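Local coordinates for protein CocE/NonD family hydrolase (Staphylococcus aureus subsp. aureus COL, PDB 3III) that probably hydrolyses ester or amide bonds as a serine hydrolase of the CocE/NonD family, with an alpha/beta-hydrolase domain joined to a C-terminal beta domain, at residues Ala427-Lys431 / Gly450-Thr454; Trp268-Leu273 / Phe441-Asn445. Where two conformers were deposited one is given. Residue numbers count along the deposited sequence, not the author numbering.

Contact 1. Residues Ala427-Lys431 / Gly450-Thr454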
loop_
_atom_site.group_PDB
_atom_site.type_symbol
_atom_site.label_atom_id
_atom_site.label_comp_id
_atom_site.label_asym_id
_atom_site.label_seq_id
_atom_site.Cartn_x
_atom_site.Cartn_y
_atom_site.Cartn_z
ATOM N N ALA A 427 15.964 9.421 3.996
ATOM C CA ALA A 427 15.863 9.308 5.453
ATOM C C ALA A 427 15.429 7.939 5.865
ATOM O O ALA A 427 14.652 7.240 5.172
ATOM C CB ALA A 427 14.932 10.322 6.000
ATOM N N GLY A 428 15.930 7.532 7.032
ATOM C CA GLY A 428 15.506 6.334 7.647
ATOM C C GLY A 428 15.500 6.356 9.157
ATOM O O GLY A 428 16.279 7.087 9.791
ATOM N N ILE A 429 14.560 5.594 9.722
ATOM C CA ILE A 429 14.515 5.342 11.164
ATOM C C ILE A 429 14.858 3.883 11.380
ATOM O O ILE A 429 14.253 2.993 10.733
ATOM C CB ILE A 429 13.122 5.591 11.736
ATOM C CG1 ILE A 429 12.644 6.989 11.347
ATOM C CG2 ILE A 429 13.100 5.371 13.336
ATOM C CD1 ILE A 429 13.585 8.144 11.864
ATOM N N LYS A 430 15.806 3.636 12.285
ATOM C CA LYS A 430 16.242 2.261 12.647
ATOM C C LYS A 430 16.065 2.092 14.166
ATOM O O LYS A 430 16.061 3.083 14.918
ATOM C CB LYS A 430 17.723 2.036 12.294
ATOM C CG LYS A 430 18.036 2.132 10.843
ATOM C CD LYS A 430 19.481 1.895 10.493
ATOM C CE LYS A 430 19.622 1.805 8.967
ATOM N NZ LYS A 430 18.956 0.600 8.366
ATOM N N LYS A 431 15.929 0.840 14.594
ATOM C CA LYS A 431 15.940 0.467 15.991
ATOM C C LYS A 431 17.149 -0.376 16.205
ATOM O O LYS A 431 17.424 -1.270 15.363
ATOM C CB LYS A 431 14.720 -0.362 16.370
ATOM C CG LYS A 431 14.753 -0.685 17.903
ATOM C CD LYS A 431 13.447 -1.189 18.461
ATOM C CE LYS A 431 13.374 -2.669 18.643
ATOM N NZ LYS A 431 12.330 -3.143 19.587
ATOM N N GLY A 450 14.733 -5.033 6.651
ATOM C CA GLY A 450 14.282 -3.692 6.634
ATOM C C GLY A 450 14.405 -2.968 7.959
ATOM O O GLY A 450 14.965 -3.462 8.941
ATOM N N GLN A 451 13.855 -1.763 7.982
ATOM C CA GLN A 451 14.060 -0.867 9.099
ATOM C C GLN A 451 12.701 -0.435 9.648
ATOM O O GLN A 451 11.686 -1.044 9.363
ATOM C CB GLN A 451 14.986 0.302 8.691
ATOM C CG GLN A 451 14.404 1.305 7.683
ATOM C CD GLN A 451 15.491 2.320 7.091
ATOM O OE1 GLN A 451 16.639 2.276 7.464
ATOM N NE2 GLN A 451 15.074 3.203 6.184
ATOM N N VAL A 452 12.686 0.546 10.511
ATOM C CA VAL A 452 11.437 0.958 11.184
ATOM C C VAL A 452 10.567 1.803 10.273
ATOM O O VAL A 452 9.371 1.542 10.099
ATOM C CB VAL A 452 11.748 1.768 12.437
ATOM C CG1 VAL A 452 10.488 2.516 13.041
ATOM C CG2 VAL A 452 12.402 0.898 13.508
ATOM N N ALA A 453 11.162 2.845 9.730
ATOM C CA ALA A 453 10.462 3.781 8.828
ATOM C C ALA A 453 11.429 4.367 7.797
ATOM O O ALA A 453 12.614 4.527 8.048
ATOM C CB ALA A 453 9.792 4.898 9.650
ATOM N N THR A 454 10.869 4.707 6.647
ATOM C CA THR A 454 11.605 5.267 5.555
ATOM C C THR A 454 10.895 6.531 5.046
ATOM O O THR A 454 9.607 6.649 5.014
ATOM C CB THR A 454 11.758 4.164 4.486
ATOM O OG1 THR A 454 12.332 2.992 5.119
ATOM C CG2 THR A 454 12.663 4.581 3.272
#
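Two antiparallel strands meet here through a classic beta bulge, Val452 and Ala453 both facing Ile429. Ile429 O accepts from Val452 N (2.9 Å) and Ala453 N (3.3 Å), while Ile429 N donates to Ala453 O (2.8 Å). Ile429, in the mm rotamer, sets CG2 3.9 Å from Val452 CG1 and CG1 3.9 Å from Ala453 CB. Gln451, just before the bulge, and Val452 both send CB toward 427-431. Gln451, with chi1 p and chi2 t, lays its amide alongside Gly428, whose CA lies 3.5 Å from Gln451 NE2; a CB on residue 428 would clash there. Gln451 NE2 donates to Thr454 OG1 (2.9 Å) and Gln451 OE1 accepts from Lys430 NZ (3.0 Å). Lys430 starts sideways, and its final m turn brings NZ back to Gln451; NZ also forms a salt bridge with Glu438. On the far side of strand 424-432 runs strand 508-514, touched by Ile429 and Lys430, while Val452 and Ala453 pack on strand 490-503 of another sheet.

Contact 2. Residues Trp268-Leu273 / Phe441-Asn445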
loop_
_atom_site.group_PDB
_atom_site.type_symbol
_atom_site.label_atom_id
_atom_site.label_comp_id
_atom_site.label_asym_id
_atom_site.label_seq_id
_atom_site.Cartn_x
_atom_site.Cartn_y
_atom_site.Cartn_z
ATOM N N TRP A 268 2.678 -1.706 8.050
ATOM C CA TRP A 268 3.972 -1.094 8.262
ATOM C C TRP A 268 5.037 -1.622 7.255
ATOM O O TRP A 268 6.079 -0.994 7.095
ATOM C CB TRP A 268 4.470 -1.379 9.671
ATOM C CG TRP A 268 3.501 -1.196 10.767
ATOM C CD1 TRP A 268 3.241 -2.082 11.760
ATOM C CD2 TRP A 268 2.736 -0.010 11.068
ATOM N NE1 TRP A 268 2.362 -1.531 12.664
ATOM C CE2 TRP A 268 2.027 -0.266 12.258
ATOM C CE3 TRP A 268 2.577 1.231 10.442
ATOM C CZ2 TRP A 268 1.199 0.681 12.859
ATOM C CZ3 TRP A 268 1.743 2.188 11.043
ATOM C CH2 TRP A 268 1.076 1.899 12.253
ATOM N N SER A 269 4.799 -2.766 6.640
ATOM C CA SER A 269 5.792 -3.478 5.808
ATOM C C SER A 269 5.815 -3.078 4.278
ATOM O O SER A 269 6.565 -3.676 3.478
ATOM C CB SER A 269 5.482 -4.959 5.863
ATOM O OG SER A 269 5.126 -5.406 7.192
ATOM N N THR A 270 4.996 -2.098 3.914
ATOM C CA THR A 270 4.792 -1.738 2.495
ATOM C C THR A 270 5.093 -0.230 2.257
ATOM O O THR A 270 4.528 0.443 1.356
ATOM C CB THR A 270 3.396 -2.157 2.060
ATOM O OG1 THR A 270 2.422 -1.361 2.743
ATOM C CG2 THR A 270 3.129 -3.632 2.379
ATOM N N GLN A 271 6.013 0.299 3.060
ATOM C CA GLN A 271 6.426 1.721 2.932
ATOM C C GLN A 271 7.165 1.847 1.633
ATOM O O GLN A 271 8.119 1.082 1.375
ATOM C CB GLN A 271 7.283 2.156 4.114
ATOM C CG GLN A 271 6.578 2.118 5.450
ATOM C CD GLN A 271 7.538 2.462 6.608
ATOM O OE1 GLN A 271 8.276 3.450 6.545
ATOM N NE2 GLN A 271 7.611 1.585 7.596
ATOM N N GLY A 272 6.683 2.733 0.772
ATOM C CA GLY A 272 7.202 2.893 -0.578
ATOM C C GLY A 272 6.280 2.427 -1.667
ATOM O O GLY A 272 6.522 2.676 -2.861
ATOM N N LEU A 273 5.211 1.726 -1.288
ATOM C CA LEU A 273 4.157 1.399 -2.250
ATOM C C LEU A 273 2.789 1.708 -1.603
ATOM O O LEU A 273 2.359 2.851 -1.670
ATOM C CB LEU A 273 4.261 -0.047 -2.735
ATOM C CG LEU A 273 3.329 -0.395 -3.914
ATOM C CD1 LEU A 273 3.603 0.499 -5.135
ATOM C CD2 LEU A 273 3.481 -1.890 -4.259
ATOM N N PHE A 441 13.011 -5.484 10.356
ATOM C CA PHE A 441 11.577 -5.692 10.241
ATOM C C PHE A 441 11.237 -5.992 8.808
ATOM O O PHE A 441 11.980 -5.581 7.908
ATOM C CB PHE A 441 10.779 -4.465 10.716
ATOM C CG PHE A 441 10.940 -4.150 12.202
ATOM C CD1 PHE A 441 10.252 -4.896 13.178
ATOM C CD2 PHE A 441 11.810 -3.156 12.623
ATOM C CE1 PHE A 441 10.406 -4.633 14.504
ATOM C CE2 PHE A 441 11.971 -2.892 13.954
ATOM C CZ PHE A 441 11.276 -3.601 14.915
ATOM N N PRO A 442 10.099 -6.678 8.571
ATOM C CA PRO A 442 9.586 -6.752 7.224
ATOM C C PRO A 442 9.467 -5.324 6.620
ATOM O O PRO A 442 8.999 -4.389 7.282
ATOM C CB PRO A 442 8.203 -7.428 7.414
ATOM C CG PRO A 442 8.317 -8.129 8.730
ATOM C CD PRO A 442 9.128 -7.240 9.536
ATOM N N ASP A 443 9.812 -5.210 5.346
ATOM C CA ASP A 443 9.891 -3.910 4.691
ATOM C C ASP A 443 9.655 -4.181 3.219
ATOM O O ASP A 443 9.433 -5.317 2.806
ATOM C CB ASP A 443 11.262 -3.287 4.994
ATOM C CG ASP A 443 11.294 -1.760 4.897
ATOM O OD1 ASP A 443 10.466 -1.140 4.195
ATOM O OD2 ASP A 443 12.204 -1.184 5.532
ATOM N N PHE A 444 9.627 -3.142 2.422
ATOM C CA PHE A 444 9.268 -3.312 0.981
ATOM C C PHE A 444 10.494 -3.777 0.146
ATOM O O PHE A 444 11.604 -3.294 0.342
ATOM C CB PHE A 444 8.724 -2.015 0.447
ATOM C CG PHE A 444 8.164 -2.124 -0.944
ATOM C CD1 PHE A 444 8.813 -1.515 -1.978
ATOM C CD2 PHE A 444 7.009 -2.837 -1.189
ATOM C CE1 PHE A 444 8.282 -1.573 -3.279
ATOM C CE2 PHE A 444 6.495 -2.929 -2.446
ATOM C CZ PHE A 444 7.167 -2.315 -3.498
ATOM N N ASN A 445 10.329 -4.664 -0.818
ATOM C CA ASN A 445 9.128 -5.400 -1.134
ATOM C C ASN A 445 9.381 -6.840 -0.666
ATOM O O ASN A 445 10.165 -7.615 -1.290
ATOM C CB ASN A 445 8.857 -5.256 -2.675
ATOM C CG ASN A 445 7.589 -5.923 -3.123
ATOM O OD1 ASN A 445 6.945 -6.607 -2.310
ATOM N ND2 ASN A 445 7.232 -5.800 -4.425
HETATM O O HOH W 1 7.797 -0.933 5.087
HETATM O O HOH W 2 7.058 -4.331 9.153
HETATM O O HOH W 3 10.577 0.983 2.646
#
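Phe444 and Ser269 bury more surface than any other residues where the loop 268-273 meets 441-445. Phe444 (chi1 t) points its CB toward the loop, and its ring lies under Leu273: Leu273 CB sits 4.1 Å from the centroid of the Phe444 ring, over one face, in a CH-pi contact, and 3.7 Å from Phe444 CE2. Gln271 O comes within 3.3 Å of Phe444 CB. The loop reaches this position through a type II beta turn from Thr270 to Leu273, closed by Leu273 N to Thr270 O (3.0 Å). Gly272 takes positive phi in it, where a side chain would jam against the preceding carbonyl.

Ser269 lies against Pro442 and the backbone of Asp443. Its CA is 3.6 Å from Pro442 O and its OG 3.7 Å from Pro442 CB, while Ser269 O approaches Asp443 C to 3.1 Å. Ser269 OG also bonds to Arg297 O.

Polar bonding between the segments runs through water. Water 2 donates to Ser269 OG (3.0 Å) and Pro442 O (2.7 Å); water 3 to Gln271 O (2.8 Å) and Asp443 OD1 (2.6 Å); water 1 accepts from Gln271 N (3.0 Å) and lies 2.6 Å from Trp268 O and 2.8 Å from Asp443 OD1. Asp443 OD1 also takes Phe444 N (2.8 Å), so it is shared by backbone and waters. Loop 268-273 links strand 262-267 of the mixed, largely parallel central sheet, consistent with the family's alpha/beta-hydrolase clan, to helix 275-284; here it meets the edge strand of a sheet in the C-terminal domain, forming a water-lined domain interface.

In the fold
Contacts 1 and 2 have centres 10 Å apart and both reach one five-stranded antiparallel sheet, contact 2 through its strand 441-443; in it strand 447-458 lies between 424-432 and the edge strand 441-443. Contact 1 is internal to that sheet; contact 2 carries its edge onto the alpha/beta-hydrolase (S15 family) domain. Two probable hydrogen bonds couple them directly: Gln271 OE1 with Thr454 N (2.9 Å) and Asp443 OD2 with Gln451 N (3.0 Å). Gln271 NE2 also bonds Val452 O, so one loop side chain bonds the backbone on either side of Ala453. Towards the alpha/beta-hydrolase domain, the Leu273 side chain of contact 2 comes within about 5 Å of a bound palmitic acid.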